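Local coordinates for protein putative mandelate racemase/muconate lactonizing enzyme (PDB 3DDM) that is of unknown function but belongs to the mandelate racemase/muconate lactonizing enzyme family of the enolase superfamily, pairing a capping domain with a TIM-type barrel, at residues T11-V24 / H36-S48. The protein carries 1 engineered substitution. Residues are numbered along the deposited sequence; the frame is centred on the assembly and turned at random.
Sequences TPARVRAHVFRYPV and HDRPAVLVEVEDS
Strands 14-23 and 37-46 run antiparallel, their axes 4.5 Å apart at closest approach, and pair without a break from R14-E46 to P23-D37. R14, R16, H18, F20 and Y22 sit in hydrogen-bonded pairs, and V15, A17, V19, R21 and P23 in the non-hydrogen-bonded ones. At one end A13 and R14 both face E46, a classic beta bulge. A13 N donates to E46 O at 2.9 Å, while the bond from R14 N to the same oxygen is weak. On the sheet face that carries R14, E44 and E46, the R14 guanidinium reaches both acids. Its NH1 makes a salt bridge of 2.8 Å to E46 OE1. NH2 reaches E44 OE1 at 3.4 Å, at the guanidinium edge; this weak, long hydrogen bond is also the second salt bridge of the R14-E44-E46 network. The two carboxylates are turned 53° (E46) and 82° (E44) from the guanidinium plane. E44 gets there with CG wedged between its backbone N and carbonyl carbon (chi1 61°), the rest of the chain extended. Further along, F20 CE1 touches L42 CD1 at 4.1 Å, and helix 374-380 packs on H18 and F20. This hairpin opens the three-stranded antiparallel sheet of the N-terminal capping domain of the enolase superfamily; 37-46 is its middle strand, bonded on its other edge to 52-56. The opposite face carries V15, A17, V19, V41, V43 and V45, and helix 65-81 lies against it. There A17 CB meets V43 CG1 at 4.0 Å. Further along the same face, R21 meets D37. Its NE makes a nearly straight salt bridge to D37 OD2 at 2.9 Å; that oxygen lies in the guanidinium plane and is met on its syn side. P39 CB rests over one guanidinium face, and NH1 makes a salt bridge to E67. On the face of F20 and Y22, R38 turns its end away from 14-23 and makes a salt bridge to D338, linking the hairpin to barrel strand 334-338.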
loop_
_atom_site.group_PDB
_atom_site.type_symbol
_atom_site.label_atom_id
_atom_site.label_comp_id
_atom_site.label_asym_id
_atom_site.label_seq_id
_atom_site.Cartn_x
_atom_site.Cartn_y
_atom_site.Cartn_z
ATOM N N THR A 11 -23.840 -14.347 -8.648
ATOM C CA THR A 11 -23.243 -15.482 -7.961
ATOM C C THR A 11 -21.942 -15.877 -8.643
ATOM O O THR A 11 -21.897 -16.852 -9.390
ATOM C CB THR A 11 -24.187 -16.705 -7.941
ATOM O OG1 THR A 11 -25.455 -16.325 -7.389
ATOM C CG2 THR A 11 -23.588 -17.820 -7.079
ATOM N N PRO A 12 -20.858 -15.122 -8.383
ATOM C CA PRO A 12 -19.541 -15.379 -8.971
ATOM C C PRO A 12 -19.163 -16.843 -8.817
ATOM O O PRO A 12 -19.468 -17.453 -7.795
ATOM C CB PRO A 12 -18.628 -14.461 -8.171
ATOM C CG PRO A 12 -19.529 -13.328 -7.806
ATOM C CD PRO A 12 -20.778 -14.037 -7.390
ATOM N N ALA A 13 -18.496 -17.401 -9.823
ATOM C CA ALA A 13 -18.095 -18.800 -9.783
ATOM C C ALA A 13 -16.618 -18.981 -10.095
ATOM O O ALA A 13 -15.947 -19.832 -9.511
ATOM C CB ALA A 13 -18.926 -19.599 -10.760
ATOM N N ARG A 14 -16.119 -18.186 -11.033
ATOM C CA ARG A 14 -14.723 -18.252 -11.433
ATOM C C ARG A 14 -14.260 -16.826 -11.654
ATOM O O ARG A 14 -14.971 -16.033 -12.265
ATOM C CB ARG A 14 -14.584 -19.075 -12.717
ATOM C CG ARG A 14 -13.186 -19.093 -13.323
ATOM C CD ARG A 14 -13.107 -20.070 -14.503
ATOM N NE ARG A 14 -12.400 -19.510 -15.657
ATOM C CZ ARG A 14 -12.872 -18.529 -16.429
ATOM N NH1 ARG A 14 -14.062 -17.988 -16.182
ATOM N NH2 ARG A 14 -12.149 -18.076 -17.449
ATOM N N VAL A 15 -13.082 -16.494 -11.136
ATOM C CA VAL A 15 -12.535 -15.145 -11.272
ATOM C C VAL A 15 -11.072 -15.216 -11.690
ATOM O O VAL A 15 -10.224 -15.671 -10.924
ATOM C CB VAL A 15 -12.633 -14.375 -9.940
ATOM C CG1 VAL A 15 -12.066 -12.982 -10.105
ATOM C CG2 VAL A 15 -14.075 -14.317 -9.473
ATOM N N ARG A 16 -10.768 -14.765 -12.902
ATOM C CA ARG A 16 -9.389 -14.814 -13.380
ATOM C C ARG A 16 -8.829 -13.448 -13.734
ATOM O O ARG A 16 -9.562 -12.547 -14.151
ATOM C CB ARG A 16 -9.279 -15.739 -14.597
ATOM C CG ARG A 16 -9.889 -17.108 -14.368
ATOM C CD ARG A 16 -9.534 -18.105 -15.470
ATOM N NE ARG A 16 -8.115 -18.465 -15.455
ATOM C CZ ARG A 16 -7.596 -19.513 -16.096
ATOM N NH1 ARG A 16 -8.381 -20.319 -16.812
ATOM N NH2 ARG A 16 -6.290 -19.754 -16.017
ATOM N N ALA A 17 -7.520 -13.302 -13.559
ATOM C CA ALA A 17 -6.837 -12.056 -13.867
ATOM C C ALA A 17 -5.771 -12.331 -14.914
ATOM O O ALA A 17 -5.047 -13.317 -14.819
ATOM C CB ALA A 17 -6.200 -11.490 -12.615
ATOM N N HIS A 18 -5.684 -11.470 -15.923
ATOM C CA HIS A 18 -4.689 -11.641 -16.970
ATOM C C HIS A 18 -3.821 -10.408 -17.034
ATOM O O HIS A 18 -4.326 -9.284 -17.056
ATOM C CB HIS A 18 -5.360 -11.856 -18.324
ATOM C CG HIS A 18 -6.452 -12.873 -18.291
ATOM N ND1 HIS A 18 -7.777 -12.534 -18.121
ATOM C CD2 HIS A 18 -6.411 -14.224 -18.334
ATOM C CE1 HIS A 18 -8.506 -13.631 -18.059
ATOM N NE2 HIS A 18 -7.702 -14.672 -18.183
ATOM N N VAL A 19 -2.511 -10.620 -17.060
ATOM C CA VAL A 19 -1.575 -9.510 -17.121
ATOM C C VAL A 19 -0.977 -9.384 -18.516
ATOM O O VAL A 19 -0.725 -10.380 -19.186
ATOM C CB VAL A 19 -0.428 -9.692 -16.114
ATOM C CG1 VAL A 19 0.477 -8.472 -16.141
ATOM C CG2 VAL A 19 -0.990 -9.925 -14.718
ATOM N N PHE A 20 -0.767 -8.146 -18.948
ATOM C CA PHE A 20 -0.194 -7.859 -20.253
ATOM C C PHE A 20 0.819 -6.750 -20.108
ATOM O O PHE A 20 0.632 -5.832 -19.308
ATOM C CB PHE A 20 -1.271 -7.419 -21.239
ATOM C CG PHE A 20 -2.266 -8.481 -21.542
ATOM C CD1 PHE A 20 -3.446 -8.574 -20.815
ATOM C CD2 PHE A 20 -2.006 -9.427 -22.523
ATOM C CE1 PHE A 20 -4.356 -9.598 -21.060
ATOM C CE2 PHE A 20 -2.907 -10.454 -22.776
ATOM C CZ PHE A 20 -4.087 -10.541 -22.041
ATOM N N ARG A 21 1.902 -6.847 -20.865
ATOM C CA ARG A 21 2.933 -5.828 -20.828
ATOM C C ARG A 21 3.375 -5.606 -22.258
ATOM O O ARG A 21 4.049 -6.445 -22.851
ATOM C CB ARG A 21 4.112 -6.269 -19.950
ATOM C CG ARG A 21 3.687 -6.831 -18.599
ATOM C CD ARG A 21 4.811 -6.807 -17.573
ATOM N NE ARG A 21 5.097 -5.438 -17.167
ATOM C CZ ARG A 21 5.018 -4.981 -15.921
ATOM N NH1 ARG A 21 4.667 -5.778 -14.920
ATOM N NH2 ARG A 21 5.271 -3.706 -15.686
ATOM N N TYR A 22 2.954 -4.481 -22.819
ATOM C CA TYR A 22 3.306 -4.132 -24.183
ATOM C C TYR A 22 4.624 -3.375 -24.179
ATOM O O TYR A 22 4.714 -2.279 -23.622
ATOM C CB TYR A 22 2.235 -3.249 -24.807
ATOM C CG TYR A 22 2.465 -3.068 -26.280
ATOM C CD1 TYR A 22 2.027 -4.028 -27.194
ATOM C CD2 TYR A 22 3.170 -1.966 -26.763
ATOM C CE1 TYR A 22 2.284 -3.896 -28.552
ATOM C CE2 TYR A 22 3.437 -1.824 -28.120
ATOM C CZ TYR A 22 2.988 -2.793 -29.006
ATOM O OH TYR A 22 3.233 -2.647 -30.350
ATOM N N PRO A 23 5.667 -3.950 -24.799
ATOM C CA PRO A 23 6.982 -3.302 -24.849
ATOM C C PRO A 23 6.987 -2.099 -25.783
ATOM O O PRO A 23 6.578 -2.193 -26.937
ATOM C CB PRO A 23 7.907 -4.428 -25.316
ATOM C CG PRO A 23 7.027 -5.235 -26.208
ATOM C CD PRO A 23 5.707 -5.278 -25.444
ATOM N N VAL A 24 7.443 -0.968 -25.264
ATOM C CA VAL A 24 7.492 0.264 -26.032
ATOM C C VAL A 24 8.920 0.577 -26.472
ATOM O O VAL A 24 9.169 0.870 -27.644
ATOM C CB VAL A 24 6.946 1.431 -25.194
ATOM C CG1 VAL A 24 7.752 1.554 -23.926
ATOM C CG2 VAL A 24 7.001 2.728 -25.990
ATOM N N HIS A 36 9.151 1.949 -20.059
ATOM C CA HIS A 36 9.785 0.731 -20.565
ATOM C C HIS A 36 8.750 -0.121 -21.295
ATOM O O HIS A 36 9.025 -0.695 -22.350
ATOM C CB HIS A 36 10.374 -0.082 -19.412
ATOM C CG HIS A 36 11.201 0.724 -18.461
ATOM N ND1 HIS A 36 10.711 1.833 -17.801
ATOM C CD2 HIS A 36 12.479 0.569 -18.036
ATOM C CE1 HIS A 36 11.651 2.325 -17.013
ATOM N NE2 HIS A 36 12.733 1.577 -17.137
ATOM N N ASP A 37 7.562 -0.211 -20.708
ATOM C CA ASP A 37 6.458 -0.972 -21.282
ATOM C C ASP A 37 5.151 -0.575 -20.597
ATOM O O ASP A 37 5.142 -0.184 -19.428
ATOM C CB ASP A 37 6.692 -2.473 -21.118
ATOM C CG ASP A 37 6.812 -2.887 -19.667
ATOM O OD1 ASP A 37 7.840 -2.554 -19.036
ATOM O OD2 ASP A 37 5.871 -3.534 -19.152
ATOM N N ARG A 38 4.053 -0.667 -21.340
ATOM C CA ARG A 38 2.731 -0.327 -20.830
ATOM C C ARG A 38 2.106 -1.595 -20.263
ATOM O O ARG A 38 1.898 -2.565 -20.985
ATOM C CB ARG A 38 1.871 0.225 -21.966
ATOM C CG ARG A 38 2.570 1.316 -22.778
ATOM C CD ARG A 38 1.900 2.671 -22.624
ATOM N NE ARG A 38 1.888 3.121 -21.238
ATOM C CZ ARG A 38 1.008 3.986 -20.743
ATOM N NH1 ARG A 38 0.063 4.500 -21.518
ATOM N NH2 ARG A 38 1.072 4.333 -19.464
ATOM N N PRO A 39 1.808 -1.607 -18.954
ATOM C CA PRO A 39 1.209 -2.772 -18.300
ATOM C C PRO A 39 -0.309 -2.717 -18.267
ATOM O O PRO A 39 -0.904 -1.683 -18.528
ATOM C CB PRO A 39 1.805 -2.707 -16.906
ATOM C CG PRO A 39 1.754 -1.237 -16.636
ATOM C CD PRO A 39 2.213 -0.603 -17.952
ATOM N N ALA A 40 -0.931 -3.838 -17.935
ATOM C CA ALA A 40 -2.383 -3.905 -17.844
ATOM C C ALA A 40 -2.835 -5.181 -17.130
ATOM O O ALA A 40 -2.184 -6.224 -17.221
ATOM C CB ALA A 40 -2.993 -3.845 -19.227
ATOM N N VAL A 41 -3.935 -5.087 -16.392
ATOM C CA VAL A 41 -4.483 -6.250 -15.703
ATOM C C VAL A 41 -5.977 -6.261 -15.971
ATOM O O VAL A 41 -6.712 -5.400 -15.488
ATOM C CB VAL A 41 -4.249 -6.202 -14.176
ATOM C CG1 VAL A 41 -4.894 -7.409 -13.521
ATOM C CG2 VAL A 41 -2.772 -6.203 -13.874
ATOM N N LEU A 42 -6.416 -7.223 -16.772
ATOM C CA LEU A 42 -7.830 -7.350 -17.101
ATOM C C LEU A 42 -8.410 -8.474 -16.252
ATOM O O LEU A 42 -7.761 -9.497 -16.023
ATOM C CB LEU A 42 -8.004 -7.657 -18.594
ATOM C CG LEU A 42 -7.359 -6.672 -19.588
ATOM C CD1 LEU A 42 -7.673 -7.105 -21.023
ATOM C CD2 LEU A 42 -7.866 -5.255 -19.338
ATOM N N VAL A 43 -9.624 -8.280 -15.757
ATOM C CA VAL A 43 -10.251 -9.312 -14.941
ATOM C C VAL A 43 -11.576 -9.732 -15.539
ATOM O O VAL A 43 -12.303 -8.907 -16.107
ATOM C CB VAL A 43 -10.470 -8.836 -13.488
ATOM C CG1 VAL A 43 -9.134 -8.785 -12.761
ATOM C CG2 VAL A 43 -11.115 -7.460 -13.483
ATOM N N GLU A 44 -11.866 -11.027 -15.440
ATOM C CA GLU A 44 -13.116 -11.561 -15.957
ATOM C C GLU A 44 -13.793 -12.377 -14.883
ATOM O O GLU A 44 -13.216 -13.319 -14.360
ATOM C CB GLU A 44 -12.877 -12.439 -17.189
ATOM C CG GLU A 44 -11.998 -13.654 -16.950
ATOM C CD GLU A 44 -11.994 -14.615 -18.135
ATOM O OE1 GLU A 44 -13.083 -15.002 -18.602
ATOM O OE2 GLU A 44 -10.899 -14.995 -18.593
ATOM N N VAL A 45 -15.011 -11.992 -14.534
ATOM C CA VAL A 45 -15.768 -12.721 -13.532
ATOM C C VAL A 45 -16.845 -13.550 -14.215
ATOM O O VAL A 45 -17.703 -13.004 -14.907
ATOM C CB VAL A 45 -16.466 -11.781 -12.548
ATOM C CG1 VAL A 45 -17.326 -12.606 -11.588
ATOM C CG2 VAL A 45 -15.429 -10.958 -11.788
ATOM N N GLU A 46 -16.796 -14.867 -14.032
ATOM C CA GLU A 46 -17.797 -15.735 -14.628
ATOM C C GLU A 46 -18.921 -16.030 -13.643
ATOM O O GLU A 46 -18.692 -16.400 -12.491
ATOM C CB GLU A 46 -17.197 -17.056 -15.097
ATOM C CG GLU A 46 -18.165 -17.826 -15.983
ATOM C CD GLU A 46 -17.664 -19.201 -16.349
ATOM O OE1 GLU A 46 -16.489 -19.310 -16.766
ATOM O OE2 GLU A 46 -18.446 -20.173 -16.230
ATOM N N ASP A 47 -20.138 -15.866 -14.137
ATOM C CA ASP A 47 -21.368 -16.077 -13.392
ATOM C C ASP A 47 -21.617 -17.561 -13.139
ATOM O O ASP A 47 -20.960 -18.427 -13.723
ATOM C CB ASP A 47 -22.518 -15.509 -14.220
ATOM C CG ASP A 47 -23.737 -15.214 -13.408
ATOM O OD1 ASP A 47 -24.706 -14.681 -13.997
ATOM O OD2 ASP A 47 -23.731 -15.505 -12.192
ATOM N N SER A 48 -22.579 -17.846 -12.270
ATOM C CA SER A 48 -22.951 -19.223 -11.961
ATOM C C SER A 48 -23.745 -19.784 -13.148
ATOM O O SER A 48 -23.915 -20.995 -13.275
ATOM C CB SER A 48 -23.813 -19.268 -10.701
ATOM O OG SER A 48 -24.982 -18.485 -10.878
#